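Local coordinates for uncharacterized protein (Kribbella flavida, PDB 5EVH), which is of unknown function but carries a SnoaL-like domain of the NTF2 clan, whose cone-shaped fold often encloses a ligand pocket or active site, at residues A[9-14]-A[28-33]; A[14-19]-A[78-83]; A[22-27]-A[52-57]; A[39-44]-A[110-115]; A[95-98]-A[104-107]. All coordinates share one frame; numbering follows the deposited sequence. Where two conformers were deposited one is given.

Contact 1 of 5, residues A[9-14]-A[28-33]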
# COMPACT_ATOMS: atom_id res chain seq x y z
N LEU A 9 -0.62 13.92 9.87
CA LEU A 9 0.66 13.40 9.35
C LEU A 9 1.75 13.47 10.42
O LEU A 9 2.61 12.58 10.50
CB LEU A 9 1.12 14.23 8.11
CG LEU A 9 2.43 13.70 7.44
CD1 LEU A 9 2.32 12.21 7.11
CD2 LEU A 9 2.75 14.47 6.17
N ASP A 10 1.81 14.57 11.18
CA ASP A 10 2.80 14.65 12.27
C ASP A 10 2.64 13.48 13.24
O ASP A 10 3.64 12.86 13.65
CB ASP A 10 2.61 15.95 13.05
CG ASP A 10 3.07 17.19 12.26
OD1 ASP A 10 3.82 17.05 11.24
OD2 ASP A 10 2.71 18.30 12.71
N THR A 11 1.38 13.13 13.59
CA THR A 11 1.16 11.99 14.48
C THR A 11 1.59 10.67 13.82
O THR A 11 2.26 9.82 14.44
CB THR A 11 -0.32 11.94 14.85
OG1 THR A 11 -0.59 13.07 15.70
CG2 THR A 11 -0.67 10.67 15.58
N ALA A 12 1.18 10.48 12.55
CA ALA A 12 1.55 9.28 11.81
C ALA A 12 3.05 9.09 11.77
O ALA A 12 3.55 7.98 11.98
CB ALA A 12 0.97 9.38 10.38
N LEU A 13 3.81 10.16 11.41
CA LEU A 13 5.27 10.03 11.32
C LEU A 13 5.92 9.85 12.73
O LEU A 13 6.94 9.18 12.85
CB LEU A 13 5.89 11.24 10.62
CG LEU A 13 5.48 11.35 9.13
CD1 LEU A 13 6.02 12.69 8.55
CD2 LEU A 13 6.09 10.16 8.39
N ALA A 14 5.37 10.49 13.77
CA ALA A 14 5.93 10.31 15.13
C ALA A 14 5.75 8.86 15.59
O ALA A 14 6.69 8.25 16.14
CB ALA A 14 5.25 11.29 16.10
N MSE A 28 2.92 3.71 21.23
CA MSE A 28 1.57 3.44 21.70
C MSE A 28 0.93 4.67 22.30
O MSE A 28 -0.29 4.71 22.44
CB MSE A 28 1.57 2.28 22.71
CG MSE A 28 1.90 0.92 22.06
SE MSE A 28 0.69 0.36 20.64
CE MSE A 28 -0.90 0.34 21.72
N ARG A 29 1.72 5.68 22.66
CA ARG A 29 1.14 6.97 23.03
C ARG A 29 0.26 7.51 21.94
O ARG A 29 -0.58 8.37 22.21
CB ARG A 29 2.21 8.06 23.28
CG ARG A 29 3.14 7.90 24.42
CD ARG A 29 4.07 9.18 24.44
NE ARG A 29 5.06 9.02 25.48
CZ ARG A 29 6.16 9.75 25.57
NH1 ARG A 29 6.42 10.73 24.65
NH2 ARG A 29 7.00 9.50 26.55
N HIS A 30 0.56 7.15 20.68
CA HIS A 30 -0.16 7.74 19.57
C HIS A 30 -1.30 6.87 19.09
O HIS A 30 -1.88 7.18 18.05
CB HIS A 30 0.82 7.97 18.42
CG HIS A 30 1.91 8.92 18.75
ND1 HIS A 30 1.72 10.30 18.74
CD2 HIS A 30 3.21 8.71 19.10
CE1 HIS A 30 2.87 10.89 19.05
NE2 HIS A 30 3.79 9.96 19.27
N VAL A 31 -1.63 5.81 19.82
CA VAL A 31 -2.64 4.83 19.41
C VAL A 31 -3.88 4.97 20.30
O VAL A 31 -3.76 4.92 21.53
CB VAL A 31 -2.08 3.40 19.51
CG1 VAL A 31 -3.23 2.34 19.27
CG2 VAL A 31 -0.93 3.23 18.50
N ALA A 32 -5.06 5.08 19.70
CA ALA A 32 -6.27 5.13 20.51
C ALA A 32 -6.58 3.78 21.17
O ALA A 32 -6.35 2.72 20.59
CB ALA A 32 -7.47 5.55 19.67
N GLY A 33 -7.13 3.81 22.38
CA GLY A 33 -7.52 2.54 23.03
C GLY A 33 -8.44 1.68 22.18
O GLY A 33 -8.38 0.44 22.24
O HOH W 1 -0.07 12.33 18.25
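The methyl of A14 and the CG2 methyl of T11 both pack against the imidazole of H30, and these are the apolar touches between helix segment 9-14 and segment 28-33. A14 CB sits 3.7 Å from H30 NE2 and almost as near CE1. One turn earlier, T11 CG2 is 4.0 Å from H30 ND1, so the two methyls reach neighbouring parts of one ring, each at a slant. H30 gets there with CG placed anti to its own carbonyl carbon (chi1 -62°), its CB directed at the helix.

This is how the first helix of the NTF2-like cone, 7-20, is joined to the link after helix 24-28. That link is a type I turn from M28 to V31, closed by V31 N to M28 O at 3.1 Å, and H30 is its third residue. Strand 31-32 follows at once.

The polar contact is indirect. No hydrogen bond runs straight from one segment to the other; water 1 lies in the plane of the imidazole at its edge, 2.8 Å from H30 ND1, and it is also 2.7 Å from T11 OG1. Behind the helix, A12 turns from H30 to L78 and L96 of the sheet.

Contact 2 of 5, residues A[14-19]-A[78-83]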
# COMPACT_ATOMS: atom_id res chain seq x y z
N ALA A 14 5.37 10.49 13.77
CA ALA A 14 5.93 10.31 15.13
C ALA A 14 5.75 8.86 15.59
O ALA A 14 6.69 8.25 16.14
CB ALA A 14 5.25 11.29 16.10
N TYR A 15 4.55 8.30 15.33
CA TYR A 15 4.26 6.89 15.55
C TYR A 15 5.22 6.02 14.76
O TYR A 15 5.87 5.12 15.30
CB TYR A 15 2.80 6.61 15.12
CG TYR A 15 2.56 5.15 15.00
CD1 TYR A 15 2.33 4.38 16.17
CD2 TYR A 15 2.60 4.52 13.77
CE1 TYR A 15 2.16 3.02 16.07
CE2 TYR A 15 2.40 3.17 13.67
CZ TYR A 15 2.22 2.44 14.84
OH TYR A 15 2.05 1.09 14.76
N HIS A 16 5.37 6.32 13.47
CA HIS A 16 6.20 5.47 12.61
C HIS A 16 7.65 5.47 13.10
O HIS A 16 8.31 4.44 13.16
CB HIS A 16 6.12 6.02 11.18
CG HIS A 16 6.96 5.26 10.21
ND1 HIS A 16 6.58 4.04 9.70
CD2 HIS A 16 8.18 5.54 9.67
CE1 HIS A 16 7.52 3.60 8.87
NE2 HIS A 16 8.50 4.49 8.84
N ARG A 17 8.16 6.64 13.46
CA ARG A 17 9.54 6.75 13.89
C ARG A 17 9.76 5.90 15.14
O ARG A 17 10.83 5.28 15.31
CB ARG A 17 9.84 8.25 14.18
CG ARG A 17 11.26 8.63 14.27
CD ARG A 17 11.78 8.73 15.70
NE ARG A 17 13.13 9.30 15.62
CZ ARG A 17 13.37 10.61 15.63
NH1 ARG A 17 12.32 11.46 15.78
NH2 ARG A 17 14.63 11.05 15.51
N ALA A 18 8.84 6.02 16.10
CA ALA A 18 9.00 5.30 17.36
C ALA A 18 8.89 3.79 17.14
O ALA A 18 9.69 3.01 17.69
CB ALA A 18 7.98 5.80 18.40
N TRP A 19 7.89 3.39 16.33
CA TRP A 19 7.65 1.98 16.07
C TRP A 19 8.85 1.35 15.38
O TRP A 19 9.39 0.35 15.85
CB TRP A 19 6.33 1.84 15.27
CG TRP A 19 6.07 0.50 14.72
CD1 TRP A 19 5.73 -0.63 15.42
CD2 TRP A 19 6.10 0.12 13.33
NE1 TRP A 19 5.59 -1.70 14.55
CE2 TRP A 19 5.83 -1.26 13.26
CE3 TRP A 19 6.35 0.82 12.14
CZ2 TRP A 19 5.75 -1.95 12.04
CZ3 TRP A 19 6.29 0.14 10.94
CH2 TRP A 19 5.99 -1.24 10.89
N LEU A 78 0.76 7.09 4.06
CA LEU A 78 2.21 7.01 3.85
C LEU A 78 2.61 5.67 3.29
O LEU A 78 1.88 4.67 3.40
CB LEU A 78 2.98 7.25 5.11
CG LEU A 78 2.52 6.65 6.37
CD1 LEU A 78 3.56 5.63 6.61
CD2 LEU A 78 2.74 7.73 7.36
N MSE A 79 3.77 5.69 2.63
CA MSE A 79 4.31 4.45 2.05
C MSE A 79 5.79 4.43 2.43
O MSE A 79 6.48 5.48 2.35
CB MSE A 79 4.14 4.45 0.55
CG MSE A 79 4.78 3.14 -0.03
SE MSE A 79 4.64 3.04 -2.00
CE MSE A 79 2.65 2.77 -2.16
N TYR A 80 6.29 3.27 2.89
CA TYR A 80 7.66 3.16 3.36
C TYR A 80 8.22 1.82 2.91
O TYR A 80 7.50 0.84 2.73
CB TYR A 80 7.78 3.35 4.89
CG TYR A 80 6.87 2.48 5.71
CD1 TYR A 80 5.61 2.92 6.09
CD2 TYR A 80 7.28 1.21 6.10
CE1 TYR A 80 4.78 2.11 6.87
CE2 TYR A 80 6.47 0.39 6.88
CZ TYR A 80 5.21 0.85 7.24
OH TYR A 80 4.38 0.04 8.00
N ASP A 81 9.52 1.78 2.71
CA ASP A 81 10.17 0.51 2.45
C ASP A 81 10.57 -0.06 3.81
O ASP A 81 10.80 0.70 4.76
CB ASP A 81 11.43 0.73 1.62
CG ASP A 81 12.10 -0.64 1.21
OD1 ASP A 81 11.32 -1.59 0.90
OD2 ASP A 81 13.34 -0.76 1.26
N THR A 82 10.65 -1.38 3.90
CA THR A 82 11.28 -1.98 5.08
C THR A 82 12.29 -3.02 4.61
O THR A 82 12.15 -3.59 3.51
CB THR A 82 10.28 -2.68 6.07
OG1 THR A 82 9.81 -3.93 5.55
CG2 THR A 82 9.04 -1.78 6.41
N GLU A 83 13.31 -3.27 5.44
CA GLU A 83 14.25 -4.37 5.23
C GLU A 83 14.00 -5.40 6.33
O GLU A 83 13.81 -5.00 7.48
CB GLU A 83 15.67 -3.86 5.33
CG GLU A 83 15.90 -2.72 4.29
CD GLU A 83 17.18 -1.91 4.65
OE1 GLU A 83 18.30 -2.51 4.80
OE2 GLU A 83 17.01 -0.67 4.82
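H16 drives the edge of its imidazole into the face of the Y80 ring: CE1 stands over the centre of the phenol, 3.4 Å from Y80 CG. The ring centroids are 4.4 Å apart with planes at 51°, an edge-to-face pair that is tilted well short of perpendicular. At the far end of the same phenol, in the conformer given, W19 brings the six-membered part of its indole up obliquely, with CZ3 3.5 Å from Y80 OH and 3.9 Å from Y80 CZ.

H16 and W19, one turn apart on the same side of the helix, both hold CG anti to the backbone N (chi1 178° for H16), and their rings reach across to the strand. Within that strand, L78 CD1 and T82 CG2 lie at the edge of the Y80 ring.

The polar ends are tied down further out: Y80 OH hydrogen-bonds E94 OE2, and W19 NE1 bonds M54 O. In the NTF2-like fold this is where helix 7-20 lies against the concave sheet, here on strand 75-84. Strand 61-71 adds V66 beside H16, and helix 47-58 flanks the indole with the ring of F57.

Contact 3 of 5, residues A[22-27]-A[52-57]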
# COMPACT_ATOMS: atom_id res chain seq x y z
N ARG A 22 11.69 0.79 17.66
CA ARG A 22 11.43 -0.20 18.74
C ARG A 22 11.26 0.46 20.10
O ARG A 22 11.53 -0.14 21.16
CB ARG A 22 12.53 -1.25 18.81
CG ARG A 22 12.71 -1.94 17.47
CD ARG A 22 13.51 -3.20 17.60
NE ARG A 22 13.75 -3.71 16.25
CZ ARG A 22 14.34 -4.88 16.03
NH1 ARG A 22 14.71 -5.61 17.09
NH2 ARG A 22 14.53 -5.32 14.78
N ASP A 23 10.78 1.69 20.05
CA ASP A 23 10.41 2.48 21.20
C ASP A 23 8.89 2.39 21.31
O ASP A 23 8.16 3.33 21.01
CB ASP A 23 10.96 3.87 20.97
CG ASP A 23 10.63 4.87 22.06
OD1 ASP A 23 10.13 4.50 23.15
OD2 ASP A 23 10.91 6.06 21.77
N PHE A 24 8.39 1.21 21.79
CA PHE A 24 6.97 0.91 21.62
C PHE A 24 6.08 1.64 22.59
O PHE A 24 4.93 1.96 22.25
CB PHE A 24 6.70 -0.57 21.84
CG PHE A 24 7.50 -1.39 21.00
CD1 PHE A 24 7.33 -1.28 19.64
CD2 PHE A 24 8.46 -2.27 21.55
CE1 PHE A 24 8.14 -2.05 18.82
CE2 PHE A 24 9.28 -3.08 20.74
CZ PHE A 24 9.14 -2.97 19.37
N ASP A 25 6.52 1.79 23.83
CA ASP A 25 5.73 2.58 24.75
C ASP A 25 5.49 3.96 24.16
O ASP A 25 4.37 4.48 24.27
CB ASP A 25 6.43 2.69 26.09
CG ASP A 25 6.41 1.35 26.86
OD1 ASP A 25 5.71 0.39 26.41
OD2 ASP A 25 7.09 1.29 27.91
N THR A 26 6.49 4.51 23.45
CA THR A 26 6.30 5.83 22.84
C THR A 26 5.34 5.75 21.67
O THR A 26 4.43 6.58 21.55
CB THR A 26 7.65 6.41 22.40
OG1 THR A 26 8.48 6.50 23.58
CG2 THR A 26 7.50 7.82 21.75
N ALA A 27 5.50 4.73 20.81
CA ALA A 27 4.59 4.58 19.67
C ALA A 27 3.15 4.44 20.12
O ALA A 27 2.24 5.05 19.53
CB ALA A 27 5.01 3.35 18.82
N ALA A 52 -0.02 -6.40 20.20
CA ALA A 52 0.42 -7.77 19.96
C ALA A 52 0.73 -8.02 18.49
O ALA A 52 1.49 -8.93 18.19
CB ALA A 52 -0.65 -8.76 20.49
N PHE A 53 0.17 -7.23 17.55
CA PHE A 53 0.48 -7.35 16.12
C PHE A 53 1.70 -6.50 15.74
O PHE A 53 2.63 -6.99 15.07
CB PHE A 53 -0.77 -6.96 15.30
CG PHE A 53 -0.49 -6.53 13.89
CD1 PHE A 53 -0.17 -7.44 12.93
CD2 PHE A 53 -0.60 -5.21 13.53
CE1 PHE A 53 0.11 -7.02 11.60
CE2 PHE A 53 -0.35 -4.79 12.21
CZ PHE A 53 -0.01 -5.70 11.26
N MSE A 54 1.74 -5.23 16.18
CA MSE A 54 2.77 -4.27 15.71
C MSE A 54 4.13 -4.63 16.30
O MSE A 54 5.16 -4.57 15.60
CB MSE A 54 2.42 -2.78 16.05
CG MSE A 54 2.27 -2.38 17.54
SE MSE A 54 3.86 -1.69 18.61
CE MSE A 54 3.72 0.23 18.21
N GLU A 55 4.15 -5.00 17.57
CA GLU A 55 5.44 -5.19 18.21
C GLU A 55 6.28 -6.28 17.53
O GLU A 55 7.44 -5.99 17.18
CB GLU A 55 5.25 -5.47 19.72
CG GLU A 55 6.53 -5.31 20.43
CD GLU A 55 6.41 -5.23 21.97
OE1 GLU A 55 5.38 -4.78 22.54
OE2 GLU A 55 7.41 -5.59 22.61
N PRO A 56 5.79 -7.53 17.33
CA PRO A 56 6.58 -8.54 16.56
C PRO A 56 6.97 -8.05 15.18
O PRO A 56 8.06 -8.37 14.67
CB PRO A 56 5.63 -9.74 16.47
CG PRO A 56 4.53 -9.48 17.43
CD PRO A 56 4.44 -8.02 17.69
N PHE A 57 6.10 -7.25 14.56
CA PHE A 57 6.42 -6.71 13.23
C PHE A 57 7.64 -5.83 13.34
O PHE A 57 8.63 -6.01 12.60
CB PHE A 57 5.18 -5.97 12.72
CG PHE A 57 5.15 -5.65 11.23
CD1 PHE A 57 6.25 -5.84 10.42
CD2 PHE A 57 3.97 -5.13 10.66
CE1 PHE A 57 6.19 -5.52 9.04
CE2 PHE A 57 3.90 -4.81 9.28
CZ PHE A 57 5.00 -5.01 8.48
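Two helices of the NTF2-like cone, 24-28 and 47-58, meet here, and a Met-aromatic contact together with a CH-pi contact fills most of their interface. F24 sits at the centre. The CG methylene of E55 lies over the middle of its ring, 3.6 Å from the centroid and 14° off the normal. E55 reaches this position with CG anti to the backbone N (chi1 -165°) and an extended chain beyond, which lays its carboxylate on the same ring at only 21° between planes. The opposite face receives R22 O near the rim, so the ring is held between its own chain and the neighbouring helix.

A carboxylate stacked on an aromatic face is not an obvious pairing, but its charge is engaged elsewhere: E55 forms salt bridges with R51 and R59. With an alanine in place of F24, the E55 methylene and the selenium of M54 would probably lose the surface they pack on, and the two helices would be left with a gap between them.

In the conformer given, M54, a selenomethionine, approaches the ring obliquely; SE is 3.6 Å from F24 CD1 and 4.7 Å from the centroid. Upstream, a Schellman motif at R22 ends helix 7-20, and D23 holds the N-cap position of the next helix, its OD1 accepting from T26 OG1 at 2.6 Å, from above the carboxylate plane. M54 bends at chi2 and chi3, carrying its methyl past the phenyl; in this conformer M54 CE is 3.4 Å from A27 CB, closer than usual and so doubtful in detail.

Contact 4 of 5, residues A[39-44]-A[110-115]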
# COMPACT_ATOMS: atom_id res chain seq x y z
N ALA A 39 -5.54 -5.13 8.50
CA ALA A 39 -4.21 -5.55 8.06
C ALA A 39 -4.38 -6.69 7.06
O ALA A 39 -5.51 -7.18 6.92
CB ALA A 39 -3.42 -5.99 9.29
N PRO A 40 -3.32 -7.13 6.35
CA PRO A 40 -3.55 -8.12 5.28
C PRO A 40 -4.18 -9.41 5.77
O PRO A 40 -5.01 -9.97 5.05
CB PRO A 40 -2.15 -8.33 4.70
CG PRO A 40 -1.52 -6.94 4.87
CD PRO A 40 -1.96 -6.57 6.29
N ALA A 41 -3.88 -9.85 6.98
CA ALA A 41 -4.46 -11.09 7.47
C ALA A 41 -5.84 -10.89 8.10
O ALA A 41 -6.50 -11.88 8.40
CB ALA A 41 -3.51 -11.75 8.48
N GLY A 42 -6.31 -9.64 8.26
CA GLY A 42 -7.65 -9.41 8.79
C GLY A 42 -7.71 -8.23 9.76
O GLY A 42 -6.75 -7.48 9.91
N ARG A 43 -8.87 -8.11 10.45
CA ARG A 43 -9.19 -6.97 11.30
C ARG A 43 -8.67 -7.19 12.72
O ARG A 43 -8.73 -8.30 13.25
CB ARG A 43 -10.70 -6.77 11.32
CG ARG A 43 -11.17 -5.61 12.22
CD ARG A 43 -12.70 -5.51 12.22
NE ARG A 43 -13.10 -4.58 13.25
CZ ARG A 43 -13.84 -3.51 13.03
NH1 ARG A 43 -14.30 -3.29 11.80
NH2 ARG A 43 -14.13 -2.69 14.04
N ILE A 44 -8.17 -6.12 13.34
CA ILE A 44 -7.66 -6.14 14.72
C ILE A 44 -8.39 -5.04 15.48
O ILE A 44 -8.53 -3.93 14.96
CB ILE A 44 -6.14 -5.89 14.72
CG1 ILE A 44 -5.39 -6.97 13.96
CG2 ILE A 44 -5.55 -5.71 16.13
CD1 ILE A 44 -4.01 -6.54 13.55
N PHE A 110 0.59 -4.73 2.76
CA PHE A 110 1.88 -5.20 2.29
C PHE A 110 1.68 -6.61 1.76
O PHE A 110 0.65 -7.27 2.00
CB PHE A 110 2.93 -5.20 3.40
CG PHE A 110 2.54 -5.99 4.61
CD1 PHE A 110 1.91 -5.35 5.68
CD2 PHE A 110 2.79 -7.35 4.68
CE1 PHE A 110 1.54 -6.10 6.85
CE2 PHE A 110 2.43 -8.12 5.82
CZ PHE A 110 1.79 -7.50 6.89
N ASP A 111 2.66 -7.06 0.99
CA ASP A 111 2.54 -8.34 0.29
C ASP A 111 3.12 -9.41 1.22
O ASP A 111 4.32 -9.37 1.55
CB ASP A 111 3.32 -8.29 -1.02
CG ASP A 111 3.24 -9.59 -1.81
OD1 ASP A 111 2.35 -10.44 -1.50
OD2 ASP A 111 4.05 -9.75 -2.77
N ARG A 112 2.27 -10.32 1.70
CA ARG A 112 2.74 -11.43 2.54
C ARG A 112 3.48 -12.53 1.76
O ARG A 112 4.19 -13.35 2.38
CB ARG A 112 1.54 -12.05 3.31
CG ARG A 112 0.90 -11.06 4.35
CD ARG A 112 -0.30 -11.73 5.11
NE ARG A 112 -1.43 -11.86 4.17
CZ ARG A 112 -2.46 -12.67 4.35
NH1 ARG A 112 -2.51 -13.46 5.42
NH2 ARG A 112 -3.41 -12.70 3.44
N THR A 113 3.34 -12.57 0.43
CA THR A 113 3.86 -13.72 -0.32
C THR A 113 5.34 -13.96 -0.06
O THR A 113 5.71 -15.12 0.22
CB THR A 113 3.54 -13.55 -1.81
OG1 THR A 113 2.11 -13.55 -1.95
CG2 THR A 113 4.10 -14.70 -2.66
N PRO A 114 6.22 -12.96 -0.12
CA PRO A 114 7.65 -13.23 0.03
C PRO A 114 7.97 -13.88 1.35
O PRO A 114 8.87 -14.73 1.42
CB PRO A 114 8.29 -11.82 -0.07
CG PRO A 114 7.34 -11.06 -0.92
CD PRO A 114 5.98 -11.54 -0.43
N PHE A 115 7.25 -13.50 2.42
CA PHE A 115 7.50 -14.10 3.73
C PHE A 115 7.09 -15.56 3.73
O PHE A 115 7.88 -16.45 4.10
CB PHE A 115 6.77 -13.30 4.80
CG PHE A 115 7.26 -11.88 4.94
CD1 PHE A 115 8.36 -11.59 5.80
CD2 PHE A 115 6.69 -10.85 4.20
CE1 PHE A 115 8.83 -10.28 5.95
CE2 PHE A 115 7.14 -9.54 4.35
CZ PHE A 115 8.24 -9.24 5.21
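P40 sets the CG-CD edge of its ring on the face of F110, with CG over the centre of the phenyl, 3.8 Å from the centroid and 14° off the normal. This CH-pi contact is the close-packed half of the interface. P40 CD adds a touch on F110 CE1 at 3.6 Å, and the two side chains cross at about a right angle. A chi1 of 56° puts F110 CG between its backbone N and carbonyl carbon and swings the ring in beside the proline. The backbone N of F110 is buried here and has no hydrogen-bond partner in the model.

The other half is more open and has no direct hydrogen bond. R112 bends at chi3 (-72°) and lays one face of its guanidinium over the turn, with P40 O and A41 CA both beneath that face. P40 O is 3.6 Å from R112 NH2, a contact from above the plane; A41 CB, on an exposed residue, comes equally near R112 NH1. The charge of R112 is met outside the two segments, across the dimer, by D111 of the second subunit, whose OD2 pairs with NE in a salt bridge. Replacing R112 with an alanine would probably leave that aspartate without its mate and uncover the P40-A41 turn.

P40 and A41 are the middle of a type I turn from A39 to G42, the hairpin bend between strands 35-39 and 42-45. On the other side, D111 OD1 accepts from T113 N at 3.0 Å and caps helix 113-124, which follows strand 102-109, while F57 of helix 47-58 rests against the F110 ring.

Contact 5 of 5, residues A[95-98]-A[104-107]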
# COMPACT_ATOMS: atom_id res chain seq x y z
N HIS A 95 -2.92 3.88 5.77
CA HIS A 95 -3.88 4.96 5.75
C HIS A 95 -4.33 5.13 7.20
O HIS A 95 -4.86 4.17 7.79
CB HIS A 95 -5.06 4.61 4.85
CG HIS A 95 -6.17 5.64 4.91
ND1 HIS A 95 -7.51 5.29 4.85
CD2 HIS A 95 -6.14 7.00 4.96
CE1 HIS A 95 -8.26 6.39 4.89
NE2 HIS A 95 -7.45 7.44 4.99
N LEU A 96 -4.10 6.31 7.79
CA LEU A 96 -4.36 6.52 9.22
C LEU A 96 -5.44 7.58 9.41
O LEU A 96 -5.45 8.60 8.71
CB LEU A 96 -3.10 7.01 9.96
CG LEU A 96 -1.90 6.06 9.86
CD1 LEU A 96 -1.10 6.44 8.62
CD2 LEU A 96 -1.07 6.13 11.13
N THR A 97 -6.31 7.35 10.37
CA THR A 97 -7.23 8.38 10.84
C THR A 97 -6.81 8.78 12.23
O THR A 97 -6.57 7.92 13.08
CB THR A 97 -8.67 7.81 10.90
OG1 THR A 97 -8.98 7.31 9.60
CG2 THR A 97 -9.67 8.84 11.34
N VAL A 98 -6.77 10.09 12.50
CA VAL A 98 -6.17 10.58 13.74
C VAL A 98 -7.12 11.59 14.35
O VAL A 98 -7.54 12.52 13.65
CB VAL A 98 -4.81 11.24 13.48
CG1 VAL A 98 -4.28 11.85 14.81
CG2 VAL A 98 -3.82 10.22 12.78
N THR A 104 -7.00 6.41 15.40
CA THR A 104 -8.22 5.66 15.72
C THR A 104 -8.54 4.61 14.66
O THR A 104 -9.32 3.69 14.95
CB THR A 104 -9.43 6.59 15.81
OG1 THR A 104 -9.53 7.23 14.53
CG2 THR A 104 -9.26 7.64 16.89
N GLN A 105 -7.93 4.71 13.48
CA GLN A 105 -8.10 3.71 12.43
C GLN A 105 -6.82 3.62 11.64
O GLN A 105 -6.19 4.63 11.38
CB GLN A 105 -9.19 4.05 11.41
CG GLN A 105 -10.50 4.31 12.03
CD GLN A 105 -11.54 4.48 10.97
OE1 GLN A 105 -12.16 5.55 10.85
NE2 GLN A 105 -11.71 3.43 10.14
N LEU A 106 -6.46 2.41 11.23
CA LEU A 106 -5.20 2.19 10.54
C LEU A 106 -5.45 1.06 9.55
O LEU A 106 -5.81 -0.04 9.98
CB LEU A 106 -4.09 1.81 11.53
CG LEU A 106 -2.68 1.86 10.89
CD1 LEU A 106 -1.67 2.05 12.05
CD2 LEU A 106 -2.31 0.66 10.18
N ARG A 107 -5.31 1.33 8.24
CA ARG A 107 -5.36 0.26 7.25
C ARG A 107 -3.95 0.10 6.69
O ARG A 107 -3.38 1.07 6.15
CB ARG A 107 -6.38 0.52 6.14
CG ARG A 107 -6.31 -0.61 5.07
CD ARG A 107 -7.49 -0.55 4.00
NE ARG A 107 -8.83 -0.11 4.48
CZ ARG A 107 -9.81 -0.95 4.85
NH1 ARG A 107 -10.98 -0.46 5.24
NH2 ARG A 107 -9.63 -2.28 4.83
O HOH W 2 -9.05 2.84 5.05
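The imidazole of H95 and the guanidinium of R107 share water 2, which lies in plane at the edge of each. It is 2.9 Å from H95 ND1 and 3.0 Å from R107 NE, where it accepts. The two groups stay apart, joined through this water on the sheet face that also carries T97 and Q105.

Next along that face, T97 and Q105 lie side by side pointing the same way, T97 OG1 3.7 Å from Q105 CB. The other face holds L96 and L106, a non-hydrogen-bonded pair whose methyls CD2 and CD1 are 4.2 Å apart; here L96 packs under A12 of helix 7-20.

The two strands form an antiparallel beta hairpin, 92-99 with 102-109, in the curved sheet of the NTF2-like fold; segments 95-98 and 104-107 run 176° apart. H95 and R107 each give the backbone N-H to the other's carbonyl O, both donors in the carbonyl plane. T97 N then gives to Q105 O at 2.9 Å with a nearly straight N-H...O of 170°, though the donor is tilted from the carbonyl plane.

Toward the hairpin's turn the pairing slips into a classic beta bulge: T104 and Q105 both stand across from T97. T104 N donates to T97 O at 2.8 Å, and T104 OG1 comes within 3.6 Å of T97 CG2.

How the contacts relate
From the N terminus, helix 7-20 enters contact 1 and then, sharing A14, contact 2. Contact 1 closes first, when the chain returns after helix 24-28; contact 2 waits until strand 75-84, so the two cross. Contact 3 opens at 22-27 and closes at 52-57: it crosses contact 1 and is nested inside the loop of contact 2, to which W19 ties it through M54 O. Contact 4 opens at the 39-44 hairpin, crosses contacts 2 and 3, and closes last at 110-115, with contact 5 nested inside it. Contact 2 sets helix 7-20 on the sheet, contact 3 joins two helices, contact 5 pairs two strands, and contacts 2, 4 and 5 also touch the second subunit.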